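Local coordinates for ebony (Drosophila melanogaster, PDB 6DYM), which probably joins beta-alanine to amines such as dopamine, this chain being the C-terminal condensation domain of a nonribosomal peptide synthetase, at residues E12-V17 / I47-W52; W52-E57 / L77-R82. All coordinates share one frame; numbering follows the deposited sequence.

Interaction 1: residues E12-V17 / I47-W52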
# COMPACT_ATOMS: atom_id res chain seq x y z
N GLU A 12 9.16 -4.82 17.55
CA GLU A 12 8.28 -4.27 18.58
C GLU A 12 7.33 -3.20 18.06
O GLU A 12 6.52 -2.68 18.84
CB GLU A 12 9.12 -3.71 19.73
CG GLU A 12 9.74 -2.35 19.45
CD GLU A 12 11.23 -2.45 19.16
OE1 GLU A 12 11.68 -3.55 18.76
OE2 GLU A 12 11.94 -1.44 19.33
N HIS A 13 7.39 -2.87 16.76
CA HIS A 13 6.49 -1.89 16.16
C HIS A 13 5.14 -2.49 15.76
O HIS A 13 4.31 -1.77 15.20
CB HIS A 13 7.13 -1.27 14.92
CG HIS A 13 8.23 -0.30 15.23
ND1 HIS A 13 9.35 -0.17 14.43
CD2 HIS A 13 8.38 0.60 16.23
CE1 HIS A 13 10.14 0.76 14.93
NE2 HIS A 13 9.58 1.24 16.02
N ARG A 14 4.92 -3.77 16.05
CA ARG A 14 3.81 -4.51 15.43
C ARG A 14 2.46 -3.89 15.78
O ARG A 14 1.63 -3.64 14.90
CB ARG A 14 3.86 -5.98 15.85
CG ARG A 14 2.96 -6.90 15.04
CD ARG A 14 2.93 -8.29 15.65
NE ARG A 14 2.68 -8.22 17.08
CZ ARG A 14 1.46 -8.17 17.63
NH1 ARG A 14 0.38 -8.20 16.86
NH2 ARG A 14 1.33 -8.09 18.95
N GLN A 15 2.20 -3.66 17.07
CA GLN A 15 0.89 -3.17 17.47
C GLN A 15 0.66 -1.74 16.98
O GLN A 15 -0.44 -1.40 16.54
CB GLN A 15 0.72 -3.24 18.98
CG GLN A 15 -0.72 -3.04 19.41
CD GLN A 15 -1.66 -4.05 18.78
OE1 GLN A 15 -1.41 -5.26 18.83
NE2 GLN A 15 -2.73 -3.57 18.16
N GLU A 16 1.69 -0.90 17.04
CA GLU A 16 1.56 0.46 16.54
C GLU A 16 1.28 0.46 15.04
O GLU A 16 0.43 1.21 14.55
CB GLU A 16 2.82 1.27 16.86
CG GLU A 16 2.99 1.57 18.35
CD GLU A 16 4.42 1.94 18.72
OE1 GLU A 16 5.26 1.02 18.88
OE2 GLU A 16 4.71 3.14 18.86
N VAL A 17 1.97 -0.40 14.29
CA VAL A 17 1.75 -0.49 12.85
C VAL A 17 0.35 -1.04 12.55
O VAL A 17 -0.34 -0.55 11.66
CB VAL A 17 2.85 -1.34 12.19
CG1 VAL A 17 2.41 -1.82 10.80
CG2 VAL A 17 4.14 -0.56 12.11
N ILE A 47 -3.69 -10.49 8.49
CA ILE A 47 -2.71 -10.52 7.40
C ILE A 47 -1.37 -9.97 7.88
O ILE A 47 -0.31 -10.54 7.61
CB ILE A 47 -3.24 -9.73 6.19
CG1 ILE A 47 -4.35 -10.52 5.48
CG2 ILE A 47 -2.11 -9.41 5.22
CD1 ILE A 47 -5.26 -9.65 4.62
N LEU A 48 -1.40 -8.85 8.61
CA LEU A 48 -0.16 -8.22 9.06
C LEU A 48 0.57 -9.11 10.06
O LEU A 48 1.80 -9.23 10.00
CB LEU A 48 -0.45 -6.86 9.68
CG LEU A 48 -0.59 -5.71 8.68
CD1 LEU A 48 -0.89 -4.40 9.39
CD2 LEU A 48 0.67 -5.59 7.83
N ASN A 49 -0.16 -9.73 10.99
CA ASN A 49 0.48 -10.63 11.94
C ASN A 49 1.11 -11.83 11.23
O ASN A 49 2.18 -12.30 11.62
CB ASN A 49 -0.53 -11.10 12.98
CG ASN A 49 -0.81 -10.04 14.04
OD1 ASN A 49 0.11 -9.37 14.53
ND2 ASN A 49 -2.08 -9.89 14.41
N ASP A 50 0.46 -12.31 10.16
CA ASP A 50 0.98 -13.46 9.44
C ASP A 50 2.30 -13.15 8.74
O ASP A 50 3.13 -14.04 8.56
CB ASP A 50 -0.05 -13.95 8.42
CG ASP A 50 -1.05 -14.91 9.03
OD1 ASP A 50 -0.93 -15.20 10.24
OD2 ASP A 50 -1.96 -15.36 8.30
N ILE A 51 2.51 -11.90 8.32
CA ILE A 51 3.70 -11.52 7.56
C ILE A 51 4.69 -10.73 8.39
O ILE A 51 5.75 -10.35 7.87
CB ILE A 51 3.33 -10.73 6.29
CG1 ILE A 51 2.72 -9.37 6.66
CG2 ILE A 51 2.36 -11.52 5.44
CD1 ILE A 51 2.55 -8.43 5.47
N TRP A 52 4.40 -10.48 9.67
CA TRP A 52 5.14 -9.46 10.41
C TRP A 52 6.63 -9.75 10.47
O TRP A 52 7.46 -8.86 10.23
CB TRP A 52 4.58 -9.31 11.83
CG TRP A 52 5.34 -8.27 12.56
CD1 TRP A 52 6.23 -8.46 13.58
CD2 TRP A 52 5.33 -6.86 12.30
NE1 TRP A 52 6.76 -7.26 13.98
CE2 TRP A 52 6.22 -6.26 13.21
CE3 TRP A 52 4.64 -6.05 11.40
CZ2 TRP A 52 6.44 -4.88 13.24
CZ3 TRP A 52 4.86 -4.68 11.42
CH2 TRP A 52 5.75 -4.11 12.34

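Interaction 2: residues W52-E57 / L77-R82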
# COMPACT_ATOMS: atom_id res chain seq x y z
N TRP A 52 4.40 -10.48 9.67
CA TRP A 52 5.14 -9.46 10.41
C TRP A 52 6.63 -9.75 10.47
O TRP A 52 7.46 -8.86 10.23
CB TRP A 52 4.58 -9.31 11.83
CG TRP A 52 5.34 -8.27 12.56
CD1 TRP A 52 6.23 -8.46 13.58
CD2 TRP A 52 5.33 -6.86 12.30
NE1 TRP A 52 6.76 -7.26 13.98
CE2 TRP A 52 6.22 -6.26 13.21
CE3 TRP A 52 4.64 -6.05 11.40
CZ2 TRP A 52 6.44 -4.88 13.24
CZ3 TRP A 52 4.86 -4.68 11.42
CH2 TRP A 52 5.75 -4.11 12.34
N ASN A 53 7.01 -10.99 10.79
CA ASN A 53 8.43 -11.30 10.95
C ASN A 53 9.18 -11.14 9.64
O ASN A 53 10.24 -10.50 9.59
CB ASN A 53 8.60 -12.71 11.52
CG ASN A 53 8.14 -12.82 12.96
OD1 ASN A 53 7.16 -13.50 13.26
ND2 ASN A 53 8.84 -12.15 13.87
N VAL A 54 8.63 -11.69 8.55
CA VAL A 54 9.25 -11.53 7.24
C VAL A 54 9.31 -10.05 6.84
O VAL A 54 10.30 -9.59 6.27
CB VAL A 54 8.48 -12.35 6.19
CG1 VAL A 54 9.09 -12.17 4.81
CG2 VAL A 54 8.45 -13.81 6.60
N LEU A 55 8.25 -9.30 7.16
CA LEU A 55 8.22 -7.88 6.83
C LEU A 55 9.39 -7.14 7.48
O LEU A 55 10.07 -6.34 6.83
CB LEU A 55 6.89 -7.28 7.27
CG LEU A 55 6.47 -5.90 6.77
CD1 LEU A 55 6.39 -5.87 5.25
CD2 LEU A 55 5.14 -5.52 7.38
N VAL A 56 9.65 -7.41 8.76
CA VAL A 56 10.74 -6.75 9.45
C VAL A 56 12.09 -7.23 8.92
O VAL A 56 13.03 -6.43 8.76
CB VAL A 56 10.62 -6.96 10.98
CG1 VAL A 56 11.86 -6.45 11.70
CG2 VAL A 56 9.38 -6.28 11.51
N GLU A 57 12.21 -8.52 8.62
CA GLU A 57 13.52 -9.07 8.26
C GLU A 57 13.97 -8.64 6.86
O GLU A 57 15.17 -8.47 6.63
CB GLU A 57 13.49 -10.59 8.38
CG GLU A 57 13.27 -11.07 9.82
CD GLU A 57 14.06 -12.32 10.18
OE1 GLU A 57 14.00 -13.31 9.42
OE2 GLU A 57 14.74 -12.30 11.23
N LEU A 77 4.98 0.07 4.20
CA LEU A 77 5.34 -1.35 4.15
C LEU A 77 5.66 -1.72 2.70
O LEU A 77 4.84 -1.51 1.81
CB LEU A 77 4.19 -2.21 4.69
CG LEU A 77 3.63 -1.75 6.04
CD1 LEU A 77 2.61 -2.75 6.56
CD2 LEU A 77 4.75 -1.55 7.05
N ASN A 78 6.86 -2.26 2.48
CA ASN A 78 7.36 -2.54 1.15
C ASN A 78 7.93 -3.95 1.09
O ASN A 78 8.46 -4.46 2.08
CB ASN A 78 8.45 -1.55 0.75
CG ASN A 78 8.00 -0.13 0.91
OD1 ASN A 78 7.00 0.28 0.34
ND2 ASN A 78 8.74 0.65 1.71
N PHE A 79 7.83 -4.55 -0.09
CA PHE A 79 8.44 -5.83 -0.41
C PHE A 79 9.09 -5.74 -1.78
O PHE A 79 8.71 -4.92 -2.62
CB PHE A 79 7.43 -6.98 -0.44
CG PHE A 79 7.11 -7.56 0.90
CD1 PHE A 79 8.10 -8.18 1.65
CD2 PHE A 79 5.82 -7.53 1.39
CE1 PHE A 79 7.80 -8.74 2.87
CE2 PHE A 79 5.51 -8.08 2.61
CZ PHE A 79 6.50 -8.69 3.35
N ASP A 80 10.09 -6.58 -2.00
CA ASP A 80 10.49 -6.92 -3.36
C ASP A 80 9.31 -7.58 -4.05
O ASP A 80 8.81 -8.62 -3.60
CB ASP A 80 11.70 -7.85 -3.32
CG ASP A 80 12.27 -8.14 -4.71
OD1 ASP A 80 11.52 -8.10 -5.71
OD2 ASP A 80 13.48 -8.43 -4.80
N ALA A 81 8.84 -6.97 -5.15
CA ALA A 81 7.65 -7.49 -5.82
C ALA A 81 7.81 -8.95 -6.23
O ALA A 81 6.81 -9.67 -6.32
CB ALA A 81 7.32 -6.63 -7.04
N ARG A 82 9.04 -9.39 -6.47
CA ARG A 82 9.31 -10.76 -6.89
C ARG A 82 9.78 -11.64 -5.73
O ARG A 82 10.37 -12.71 -5.97
CB ARG A 82 10.33 -10.77 -8.02
CG ARG A 82 9.92 -9.90 -9.22
CD ARG A 82 10.72 -10.27 -10.46
NE ARG A 82 10.45 -9.39 -11.60
CZ ARG A 82 9.34 -9.44 -12.34
NH1 ARG A 82 9.18 -8.62 -13.37
NH2 ARG A 82 8.39 -10.32 -12.05
O HOH W 1 10.00 -4.92 4.52

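Interaction 1: residues E12-V17 / I47-W52
Asn49 OD1 accepts a hydrogen bond from Arg14 NH1 at 2.6 Å, short but clearly bent, with an N-H...O angle of 140°. The oxygen sits at the edge of the guanidinium, somewhat tilted from its plane, and the two side chains meet at about a right angle. An asparagine suits this helix face: its amide oxygen, just reaching across, can accept from the arginine without needing a charge.

The rest of the arginine is used as a hydrocarbon. Its CG stands almost directly over the five-membered ring of Trp52, 3.6 Å from the centroid, a CH-pi contact, while CB lies 3.6 Å from Trp52 CE2. The backbone joins in, Arg14 CA approaching Trp52 CZ2 to 3.4 Å over the same face. After an extended start the chain bends at chi3 (49°), which carries NE away from the indole. The guanidinium plane stands nearly perpendicular to the ring. The polar edge of the indole is used too, NE1 bonding to Leu11 O.

At the six-membered end, Val17 CG1 packs 3.8 Å from Trp52 CZ3. More loosely, Val17 CG1 lies 4.4 Å from Leu48 CD1; a branched valine fills this corner with little reach. His13 touches the indole through CB, 4.0 Å from Trp52 CZ2, and its imidazole turns off to Arg10 N and Tyr65 OH. An alanine at Trp52 would probably open a gap against Arg14 and Val17 and leave Leu11 O without its indole partner.

The contact is largely buried. It joins the start of helix 14-25 to helix 41-58: Leu48 also meets Ile18 and Ile21 of the former, and Val17 and His13 also touch Val63 of strand 62-66 and residues of strand 71-80.

Interaction 2: residues W52-E57 / L77-R82
Leu55 and Phe79 make the closest apolar contact, Leu55 CD1 lying 3.4 Å from Phe79 CZ, with the side chains roughly at right angles. Leu55 CG is anti to the backbone N (chi1 -166°), and its two methyls part company from there: CD1 goes to the phenyl ring, while CD2 packs 3.8 Å from Leu77 CD1. A leucine suits the place because its fork serves two strand residues at once. Val54 CG1 adds a looser touch on Phe79 CE1 at 4.1 Å. The phenyl ring also meets Phe123 of the next strand, their planes about 20° apart.

The polar link is indirect: one water donates to both Leu55 O (2.7 Å) and Asn78 O (2.9 Å), bridging helix and strand backbones. CB of Asn78 points away from the helix, and its ND2 bonds to Leu60 O.

At the strand's end, Asp80 OD1 accepts from Arg82 N in an Asx turn.

The segment 52-57 of helix 41-58 runs across strand segment 77-80 at 79°, the segment axes 9.0 Å apart. A helix laid against the antiparallel half of a mixed sheet in this way, in this strand order, is consistent with the acetyltransferase-like GNAT fold.

How the interactions relate
From the N terminus, strand 4-8 leads into helix 14-25, and interaction 1 then closes the excursion between residues 17 and 47 by bringing helix 41-58 back against it. Interaction 2 follows, closing the shorter path through strand 62-66 as strand 71-80 returns against the same helix. The two loops neither nest nor cross; they run in series and share Trp52, whose own packing belongs to interaction 1, with Val56 CG2 over the face opposite Arg14. Leu48 CD2 and Leu77 CD1, 3.7 Å apart, join the contacts directly. Together they tie both N-terminal helices to the first strands of the sheet.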